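Side-chain contact in amidohydrolase 3 domain-containing protein (Pyrococcus furiosus, PDB 3ICJ), which is an uncharacterized zinc-bound member of the amidohydrolase family that probably hydrolyses carbon-nitrogen bonds other than peptide bonds: residues I209-E212 with K213-V217. Numbering follows the deposited sequence.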
loop_
_atom_site.group_PDB
_atom_site.type_symbol
_atom_site.label_atom_id
_atom_site.label_comp_id
_atom_site.label_asym_id
_atom_site.label_seq_id
_atom_site.Cartn_x
_atom_site.Cartn_y
_atom_site.Cartn_z
ATOM N N ILE A 209 -11.432 -12.929 -12.339
ATOM C CA ILE A 209 -12.845 -13.322 -12.299
ATOM C C ILE A 209 -13.394 -13.292 -10.862
ATOM O O ILE A 209 -14.499 -12.799 -10.619
ATOM C CB ILE A 209 -13.102 -14.703 -12.986
ATOM C CG1 ILE A 209 -12.845 -14.612 -14.501
ATOM C CG2 ILE A 209 -14.535 -15.151 -12.759
ATOM C CD1 ILE A 209 -12.649 -15.972 -15.200
ATOM N N ILE A 210 -12.604 -13.790 -9.920
ATOM C CA ILE A 210 -12.944 -13.716 -8.499
ATOM C C ILE A 210 -13.191 -12.266 -8.042
ATOM O O ILE A 210 -14.234 -11.955 -7.452
ATOM C CB ILE A 210 -11.863 -14.411 -7.635
ATOM C CG1 ILE A 210 -11.993 -15.926 -7.778
ATOM C CG2 ILE A 210 -11.983 -13.978 -6.152
ATOM C CD1 ILE A 210 -10.755 -16.724 -7.366
ATOM N N ASN A 211 -12.254 -11.381 -8.370
ATOM C CA ASN A 211 -12.315 -9.979 -7.953
ATOM C C ASN A 211 -13.416 -9.154 -8.615
ATOM O O ASN A 211 -14.012 -8.285 -7.978
ATOM C CB ASN A 211 -10.970 -9.281 -8.186
ATOM C CG ASN A 211 -9.862 -9.815 -7.292
ATOM O OD1 ASN A 211 -10.113 -10.415 -6.242
ATOM N ND2 ASN A 211 -8.622 -9.597 -7.709
ATOM N N GLU A 212 -13.672 -9.422 -9.890
ATOM C CA GLU A 212 -14.618 -8.632 -10.670
ATOM C C GLU A 212 -16.038 -9.208 -10.737
ATOM O O GLU A 212 -17.008 -8.450 -10.707
ATOM C CB GLU A 212 -14.077 -8.399 -12.084
ATOM C CG GLU A 212 -12.756 -7.641 -12.115
ATOM C CD GLU A 212 -12.216 -7.437 -13.522
ATOM O OE1 GLU A 212 -11.275 -6.635 -13.673
ATOM O OE2 GLU A 212 -12.721 -8.071 -14.473
ATOM N N LYS A 213 -16.153 -10.531 -10.843
ATOM C CA LYS A 213 -17.460 -11.186 -10.990
ATOM C C LYS A 213 -18.042 -11.794 -9.703
ATOM O O LYS A 213 -19.206 -11.574 -9.405
ATOM C CB LYS A 213 -17.430 -12.250 -12.099
ATOM C CG LYS A 213 -18.816 -12.818 -12.419
ATOM C CD LYS A 213 -18.794 -14.016 -13.357
ATOM C CE LYS A 213 -20.221 -14.521 -13.582
ATOM N NZ LYS A 213 -20.267 -15.739 -14.427
ATOM N N ILE A 214 -17.238 -12.548 -8.953
ATOM C CA ILE A 214 -17.751 -13.388 -7.848
ATOM C C ILE A 214 -17.923 -12.660 -6.504
ATOM O O ILE A 214 -18.990 -12.740 -5.881
ATOM C CB ILE A 214 -16.887 -14.658 -7.679
ATOM C CG1 ILE A 214 -16.903 -15.465 -8.978
ATOM C CG2 ILE A 214 -17.375 -15.510 -6.511
ATOM C CD1 ILE A 214 -15.676 -16.310 -9.167
ATOM N N LEU A 215 -16.878 -11.965 -6.053
ATOM C CA LEU A 215 -16.967 -11.129 -4.848
ATOM C C LEU A 215 -17.986 -9.996 -5.017
ATOM O O LEU A 215 -18.146 -9.457 -6.100
ATOM C CB LEU A 215 -15.594 -10.572 -4.472
ATOM C CG LEU A 215 -14.543 -11.647 -4.161
ATOM C CD1 LEU A 215 -13.184 -11.008 -3.962
ATOM C CD2 LEU A 215 -14.931 -12.501 -2.962
ATOM N N THR A 216 -18.698 -9.671 -3.947
ATOM C CA THR A 216 -19.772 -8.676 -4.000
ATOM C C THR A 216 -19.305 -7.381 -3.342
ATOM O O THR A 216 -18.221 -7.343 -2.747
ATOM C CB THR A 216 -21.060 -9.158 -3.283
ATOM O OG1 THR A 216 -20.809 -9.278 -1.874
ATOM C CG2 THR A 216 -21.553 -10.484 -3.849
ATOM N N VAL A 217 -20.122 -6.332 -3.454
ATOM C CA VAL A 217 -19.883 -5.061 -2.752
ATOM C C VAL A 217 -19.784 -5.282 -1.230
ATOM O O VAL A 217 -18.860 -4.785 -0.605
ATOM C CB VAL A 217 -20.949 -3.991 -3.103
ATOM C CG1 VAL A 217 -20.872 -2.779 -2.144
ATOM C CG2 VAL A 217 -20.787 -3.557 -4.562
#
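Ile214 CD1 rests on the preceding turn against Ile210 CA (3.8 Å), touching Ile209 CG2 at 3.9 Å and also Ile210 CG1, and its side chain crosses both isoleucines at a slant. On Ile209 the touching branch is the methyl anti to the backbone N, whereas CG1 (chi1 -67°) stands beside that N and carries CD1 away from the later turn. Ile210 divides its contacts: CG1 meets Ile214, and CG2 lies 3.9 Å from Leu215 CD1. The same Leu215 methyl comes 3.9 Å from Asn211 OD1, a van der Waals contact of a methyl with an amide oxygen, the two side chains running alongside each other.

A pi-type turn closes helix 200-214, whose three isoleucines here pack on Leu183 of helix 177-183; Phe138, on strand 137-142 of a mixed sheet, touches Ile210 and Leu215. Ile209 O accepts two donors: Lys213 N at 2.8 Å, tilted from the carbonyl plane, and Ile214 N at 3.2 Å, within it. Ile210 O takes a nearly straight bond (175°) from Leu215 N at 3.0 Å, while its i+4 bond from Ile214 N is weak. Leu215 CG also sits 3.3 Å from Ile210 O.

Leu215 is the first residue to leave helical geometry, and the chain turns into helix 217-233 with Thr216 as N-cap: its side chain caps a backbone N in the first turn, and Asp219 OD2 accepts from Thr216 N, consistent with a capping box. Carbonyl groups at and just beyond the end of helix 200-214 take side-chain donors from elsewhere: Lys247 NZ bonds Glu212 O and Leu215 O, Arg135 NH2 bonds Ile214 O.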